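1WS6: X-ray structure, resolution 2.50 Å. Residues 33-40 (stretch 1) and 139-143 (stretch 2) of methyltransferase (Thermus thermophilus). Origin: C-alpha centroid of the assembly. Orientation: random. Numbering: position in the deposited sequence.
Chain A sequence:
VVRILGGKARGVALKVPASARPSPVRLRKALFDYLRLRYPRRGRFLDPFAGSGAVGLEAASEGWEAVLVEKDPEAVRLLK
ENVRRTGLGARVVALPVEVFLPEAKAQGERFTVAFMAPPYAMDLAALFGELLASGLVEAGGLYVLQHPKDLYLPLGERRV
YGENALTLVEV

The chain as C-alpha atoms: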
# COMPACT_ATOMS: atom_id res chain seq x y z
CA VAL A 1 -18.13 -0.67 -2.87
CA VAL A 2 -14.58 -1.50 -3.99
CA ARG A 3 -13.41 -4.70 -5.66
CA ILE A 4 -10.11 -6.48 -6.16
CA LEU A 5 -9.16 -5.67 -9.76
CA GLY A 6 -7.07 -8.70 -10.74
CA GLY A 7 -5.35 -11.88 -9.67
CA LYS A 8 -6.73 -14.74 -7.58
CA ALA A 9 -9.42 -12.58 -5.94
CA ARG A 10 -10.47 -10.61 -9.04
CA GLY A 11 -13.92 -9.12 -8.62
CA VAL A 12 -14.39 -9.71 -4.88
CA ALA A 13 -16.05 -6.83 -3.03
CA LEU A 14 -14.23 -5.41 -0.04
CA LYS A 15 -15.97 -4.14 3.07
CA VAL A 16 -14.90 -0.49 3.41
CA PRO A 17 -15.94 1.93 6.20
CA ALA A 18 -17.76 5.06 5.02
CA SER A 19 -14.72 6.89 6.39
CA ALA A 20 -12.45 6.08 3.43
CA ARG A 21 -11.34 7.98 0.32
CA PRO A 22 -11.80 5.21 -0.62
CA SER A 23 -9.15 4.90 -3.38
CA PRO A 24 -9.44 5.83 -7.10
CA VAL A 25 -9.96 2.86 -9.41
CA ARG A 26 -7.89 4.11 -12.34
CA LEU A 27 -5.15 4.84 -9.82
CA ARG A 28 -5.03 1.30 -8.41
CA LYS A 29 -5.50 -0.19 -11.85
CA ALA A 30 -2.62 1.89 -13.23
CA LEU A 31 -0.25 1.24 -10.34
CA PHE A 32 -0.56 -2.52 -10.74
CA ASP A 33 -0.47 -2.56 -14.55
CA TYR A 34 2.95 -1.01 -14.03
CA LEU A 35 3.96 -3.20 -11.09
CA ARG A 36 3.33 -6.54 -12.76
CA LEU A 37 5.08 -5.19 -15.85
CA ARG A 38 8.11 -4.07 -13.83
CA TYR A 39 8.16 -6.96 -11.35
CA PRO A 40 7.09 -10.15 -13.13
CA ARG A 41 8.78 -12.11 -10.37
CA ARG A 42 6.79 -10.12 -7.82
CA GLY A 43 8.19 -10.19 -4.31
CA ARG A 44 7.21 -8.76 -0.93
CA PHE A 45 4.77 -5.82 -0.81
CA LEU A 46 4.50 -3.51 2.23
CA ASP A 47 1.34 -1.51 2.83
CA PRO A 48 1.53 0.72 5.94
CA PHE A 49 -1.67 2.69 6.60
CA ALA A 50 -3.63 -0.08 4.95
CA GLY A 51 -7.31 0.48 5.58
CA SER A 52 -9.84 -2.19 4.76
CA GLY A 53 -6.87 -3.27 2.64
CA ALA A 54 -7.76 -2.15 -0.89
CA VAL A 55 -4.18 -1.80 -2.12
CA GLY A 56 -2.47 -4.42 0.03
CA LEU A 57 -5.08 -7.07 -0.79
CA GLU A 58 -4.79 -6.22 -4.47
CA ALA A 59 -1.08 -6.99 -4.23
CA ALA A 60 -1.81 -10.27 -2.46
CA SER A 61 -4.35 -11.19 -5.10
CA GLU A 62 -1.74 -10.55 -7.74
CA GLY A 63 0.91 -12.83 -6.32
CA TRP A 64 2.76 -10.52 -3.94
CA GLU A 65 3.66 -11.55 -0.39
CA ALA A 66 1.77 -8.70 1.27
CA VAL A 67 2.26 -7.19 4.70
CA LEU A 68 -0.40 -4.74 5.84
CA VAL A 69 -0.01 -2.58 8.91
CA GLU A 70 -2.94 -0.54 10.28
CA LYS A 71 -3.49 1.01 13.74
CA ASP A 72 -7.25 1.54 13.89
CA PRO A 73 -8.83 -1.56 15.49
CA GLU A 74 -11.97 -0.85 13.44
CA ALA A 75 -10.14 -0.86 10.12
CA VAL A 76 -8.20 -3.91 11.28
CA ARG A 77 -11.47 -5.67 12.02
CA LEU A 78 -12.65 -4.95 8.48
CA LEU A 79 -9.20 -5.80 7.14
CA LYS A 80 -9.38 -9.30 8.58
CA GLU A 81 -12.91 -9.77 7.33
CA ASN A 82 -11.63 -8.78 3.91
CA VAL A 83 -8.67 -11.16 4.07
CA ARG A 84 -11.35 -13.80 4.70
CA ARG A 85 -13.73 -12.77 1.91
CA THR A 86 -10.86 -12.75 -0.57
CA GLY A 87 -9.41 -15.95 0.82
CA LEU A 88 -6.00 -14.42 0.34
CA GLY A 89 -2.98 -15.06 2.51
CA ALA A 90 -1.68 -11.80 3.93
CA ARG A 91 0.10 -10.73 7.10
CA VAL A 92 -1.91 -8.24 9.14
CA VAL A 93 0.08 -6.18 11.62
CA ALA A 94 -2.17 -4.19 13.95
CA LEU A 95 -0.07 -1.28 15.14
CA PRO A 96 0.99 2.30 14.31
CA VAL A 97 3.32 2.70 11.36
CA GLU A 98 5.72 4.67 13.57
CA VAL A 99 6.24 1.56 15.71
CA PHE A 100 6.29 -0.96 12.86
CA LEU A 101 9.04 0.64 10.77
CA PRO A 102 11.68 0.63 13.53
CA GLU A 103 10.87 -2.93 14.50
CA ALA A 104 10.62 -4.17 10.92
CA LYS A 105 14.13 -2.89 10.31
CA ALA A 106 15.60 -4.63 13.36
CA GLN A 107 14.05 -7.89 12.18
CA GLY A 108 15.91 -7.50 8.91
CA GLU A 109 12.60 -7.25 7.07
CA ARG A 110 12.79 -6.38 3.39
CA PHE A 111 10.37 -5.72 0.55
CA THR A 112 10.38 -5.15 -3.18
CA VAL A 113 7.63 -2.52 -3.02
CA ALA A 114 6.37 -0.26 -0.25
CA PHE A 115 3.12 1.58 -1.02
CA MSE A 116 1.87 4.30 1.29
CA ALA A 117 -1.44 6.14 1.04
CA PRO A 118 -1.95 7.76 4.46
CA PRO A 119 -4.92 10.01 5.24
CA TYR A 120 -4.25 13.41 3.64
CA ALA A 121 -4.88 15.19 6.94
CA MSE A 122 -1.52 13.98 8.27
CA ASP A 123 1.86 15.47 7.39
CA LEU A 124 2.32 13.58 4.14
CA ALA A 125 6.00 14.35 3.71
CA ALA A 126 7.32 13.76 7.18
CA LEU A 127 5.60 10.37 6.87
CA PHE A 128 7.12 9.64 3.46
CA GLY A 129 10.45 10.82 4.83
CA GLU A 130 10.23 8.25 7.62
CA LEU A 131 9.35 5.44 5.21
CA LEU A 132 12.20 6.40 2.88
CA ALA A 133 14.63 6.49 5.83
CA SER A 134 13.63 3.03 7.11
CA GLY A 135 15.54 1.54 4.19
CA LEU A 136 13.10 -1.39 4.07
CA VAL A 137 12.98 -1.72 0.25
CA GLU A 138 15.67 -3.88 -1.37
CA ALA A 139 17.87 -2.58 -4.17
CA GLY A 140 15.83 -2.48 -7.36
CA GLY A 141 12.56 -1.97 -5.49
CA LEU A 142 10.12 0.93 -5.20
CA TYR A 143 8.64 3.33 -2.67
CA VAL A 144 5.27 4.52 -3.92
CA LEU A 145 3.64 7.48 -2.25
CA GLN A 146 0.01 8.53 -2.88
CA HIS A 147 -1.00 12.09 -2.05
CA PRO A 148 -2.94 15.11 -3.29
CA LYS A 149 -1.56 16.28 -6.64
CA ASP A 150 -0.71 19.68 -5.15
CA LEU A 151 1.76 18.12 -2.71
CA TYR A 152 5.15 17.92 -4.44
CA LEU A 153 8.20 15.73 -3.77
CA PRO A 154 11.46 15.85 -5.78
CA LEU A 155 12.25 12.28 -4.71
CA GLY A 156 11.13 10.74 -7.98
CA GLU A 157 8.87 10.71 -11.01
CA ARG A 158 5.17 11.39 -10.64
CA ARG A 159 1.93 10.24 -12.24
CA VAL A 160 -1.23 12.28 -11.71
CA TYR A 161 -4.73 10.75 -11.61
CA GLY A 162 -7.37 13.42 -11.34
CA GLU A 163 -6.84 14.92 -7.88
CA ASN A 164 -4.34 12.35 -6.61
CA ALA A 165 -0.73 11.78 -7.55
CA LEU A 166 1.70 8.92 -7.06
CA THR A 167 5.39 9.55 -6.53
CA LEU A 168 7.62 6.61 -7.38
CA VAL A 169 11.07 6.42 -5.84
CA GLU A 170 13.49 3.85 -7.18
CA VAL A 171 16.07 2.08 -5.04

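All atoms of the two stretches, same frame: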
# COMPACT_ATOMS: atom_id res chain seq x y z
N ASP A 33 -0.79 -2.22 -13.16
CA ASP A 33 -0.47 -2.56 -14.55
C ASP A 33 1.03 -2.39 -14.66
O ASP A 33 1.73 -3.19 -15.28
CB ASP A 33 -1.11 -1.59 -15.55
CG ASP A 33 -2.58 -1.84 -15.77
OD1 ASP A 33 -3.08 -2.93 -15.44
OD2 ASP A 33 -3.23 -0.91 -16.31
N TYR A 34 1.53 -1.33 -14.03
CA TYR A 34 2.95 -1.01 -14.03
C TYR A 34 3.75 -2.01 -13.20
O TYR A 34 4.77 -2.53 -13.65
CB TYR A 34 3.16 0.38 -13.46
CG TYR A 34 4.62 0.76 -13.35
CD1 TYR A 34 5.37 1.02 -14.49
CD2 TYR A 34 5.25 0.83 -12.11
CE1 TYR A 34 6.71 1.33 -14.40
CE2 TYR A 34 6.59 1.14 -12.02
CZ TYR A 34 7.32 1.39 -13.16
OH TYR A 34 8.66 1.68 -13.08
N LEU A 35 3.28 -2.29 -11.99
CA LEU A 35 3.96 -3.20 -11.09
C LEU A 35 4.15 -4.62 -11.61
O LEU A 35 5.21 -5.20 -11.40
CB LEU A 35 3.23 -3.24 -9.74
CG LEU A 35 3.83 -2.37 -8.63
CD1 LEU A 35 4.54 -1.16 -9.21
CD2 LEU A 35 2.73 -1.95 -7.68
N ARG A 36 3.15 -5.19 -12.26
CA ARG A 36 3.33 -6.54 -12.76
C ARG A 36 4.24 -6.50 -14.00
O ARG A 36 4.93 -7.46 -14.32
CB ARG A 36 1.98 -7.21 -13.07
CG ARG A 36 1.31 -6.79 -14.36
CD ARG A 36 0.01 -7.60 -14.56
NE ARG A 36 -1.02 -7.20 -13.61
CZ ARG A 36 -1.84 -6.17 -13.81
NH1 ARG A 36 -1.75 -5.45 -14.92
NH2 ARG A 36 -2.73 -5.83 -12.89
N LEU A 37 4.25 -5.36 -14.68
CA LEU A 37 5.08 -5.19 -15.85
C LEU A 37 6.54 -5.04 -15.41
O LEU A 37 7.46 -5.59 -16.03
CB LEU A 37 4.64 -3.94 -16.63
CG LEU A 37 5.27 -3.65 -18.00
CD1 LEU A 37 6.73 -3.24 -17.84
CD2 LEU A 37 5.15 -4.88 -18.87
N ARG A 38 6.76 -4.30 -14.32
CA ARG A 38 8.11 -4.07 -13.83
C ARG A 38 8.65 -5.16 -12.91
O ARG A 38 9.86 -5.33 -12.81
CB ARG A 38 8.18 -2.71 -13.11
CG ARG A 38 9.53 -2.44 -12.46
CD ARG A 38 9.78 -0.96 -12.21
NE ARG A 38 11.05 -0.77 -11.51
CZ ARG A 38 11.65 0.40 -11.32
NH1 ARG A 38 11.11 1.52 -11.78
NH2 ARG A 38 12.81 0.46 -10.67
N TYR A 39 7.76 -5.90 -12.27
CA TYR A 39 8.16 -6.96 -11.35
C TYR A 39 7.41 -8.24 -11.64
O TYR A 39 6.53 -8.65 -10.88
CB TYR A 39 7.89 -6.53 -9.92
CG TYR A 39 8.68 -5.32 -9.51
CD1 TYR A 39 10.06 -5.38 -9.36
CD2 TYR A 39 8.04 -4.11 -9.27
CE1 TYR A 39 10.79 -4.27 -8.98
CE2 TYR A 39 8.77 -2.99 -8.89
CZ TYR A 39 10.15 -3.07 -8.75
OH TYR A 39 10.86 -1.96 -8.38
N PRO A 40 7.75 -8.90 -12.75
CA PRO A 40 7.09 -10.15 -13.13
C PRO A 40 7.38 -11.26 -12.14
O PRO A 40 6.65 -12.25 -12.08
CB PRO A 40 7.67 -10.42 -14.52
CG PRO A 40 9.06 -9.80 -14.43
CD PRO A 40 8.78 -8.50 -13.73
N ALA A 139 17.37 -3.23 -2.97
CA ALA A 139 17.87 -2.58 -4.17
C ALA A 139 17.01 -3.04 -5.34
O ALA A 139 16.66 -4.22 -5.43
CB ALA A 139 19.32 -2.96 -4.42
N GLY A 140 16.66 -2.12 -6.22
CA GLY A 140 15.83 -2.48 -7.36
C GLY A 140 14.34 -2.31 -7.10
O GLY A 140 13.55 -2.34 -8.03
N GLY A 141 13.97 -2.13 -5.83
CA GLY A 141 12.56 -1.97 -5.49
C GLY A 141 12.02 -0.56 -5.62
O GLY A 141 12.70 0.34 -6.13
N LEU A 142 10.80 -0.37 -5.14
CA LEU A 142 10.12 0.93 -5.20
C LEU A 142 9.41 1.37 -3.94
O LEU A 142 8.90 0.55 -3.18
CB LEU A 142 9.06 0.92 -6.29
CG LEU A 142 9.41 1.20 -7.74
CD1 LEU A 142 8.14 1.14 -8.56
CD2 LEU A 142 10.08 2.57 -7.85
N TYR A 143 9.38 2.69 -3.75
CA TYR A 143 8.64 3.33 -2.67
C TYR A 143 7.60 4.10 -3.47
O TYR A 143 7.94 4.90 -4.34
CB TYR A 143 9.48 4.35 -1.88
CG TYR A 143 10.45 3.75 -0.88
CD1 TYR A 143 11.79 3.57 -1.20
CD2 TYR A 143 10.02 3.37 0.39
CE1 TYR A 143 12.67 3.02 -0.29
CE2 TYR A 143 10.90 2.82 1.31
CZ TYR A 143 12.22 2.65 0.96
OH TYR A 143 13.10 2.08 1.85
O HOH W 1 13.68 -2.88 -11.28

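What is the main bump in this contact, and what hollow receives it? It is the side chain of L142, which points from the strand toward the last turns of the helix and has 80 Å² of its residue covered, more than any other residue here. The hollow is lined by Y34, L35, R38 and Y39. Methyl CD1 of L142 sits at the edge of the Y34 ring, 3.8 Å from CE2 of Y34, and at the edge of the Y39 ring, 4.2 Å from CE2 of Y39. L35 completes this part of the wall: its CA-to-CB bond points sideways, but the end of the side chain comes nearer and brings CD1 of L35 to 4.3 Å from CD1 of L142. The m, t rotamer of L142 sets CD1 beside both tyrosine rings, yet CD1 of L142 is also 4.4 Å from NH1 of R38.

What does the second methyl meet? It lies over one face of the R38 guanidinium, with CD2 of L142 4.2 Å from NH1 of R38. A flat charged group can cover a methyl in this way because its hydrogen-bonding directions lie in its plane and leave the face free for apolar contact. The R38 side chain is extended, with chi1, chi2 and chi3 all t, and it is held in place within its own helix: NH1 of R38 donates to OH of Y34 at 2.8 Å, with a nearly straight angle of 171°. That bond ties two walls of the hollow together, one turn apart on the helix. NH2 of R38 is hydrogen-bonded elsewhere in the structure.

How does the end of the helix reach the corner of the other stretch? Y39 is the first residue to leave helical angles, although its N still bonds to O of L35 at 2.8 Å. Its ring, at chi1 near -62°, reaches across so that its hydroxyl donates to the carbonyl of G140, with OH of Y39 2.7 Å from O of G140. This is the sole direct hydrogen bond between the stretches. The same hydroxyl is packed closely by what follows in the chain, lying 3.3 Å from C of G141 and 3.5 Å from CG of L142. A water also touches G140, donating to its O at 3.3 Å and accepting a weak bond from NE of R38 at 3.4 Å, so the carbonyl is approached from both residues at the helix end.

Why is the backbone so bare beside the tyrosine? G140 and G141 have no side chains, and the tip of Y39 comes in against their main chain. At G140 the reason for glycine lies in the backbone itself: with phi/psi of 92/-13, a CB would be jammed against the carbonyl O of A139. The strand runs nearly antiparallel to the helix, at 159°, with their axes 11.3 Å apart at closest approach, a gap that side chains from both stretches help to fill.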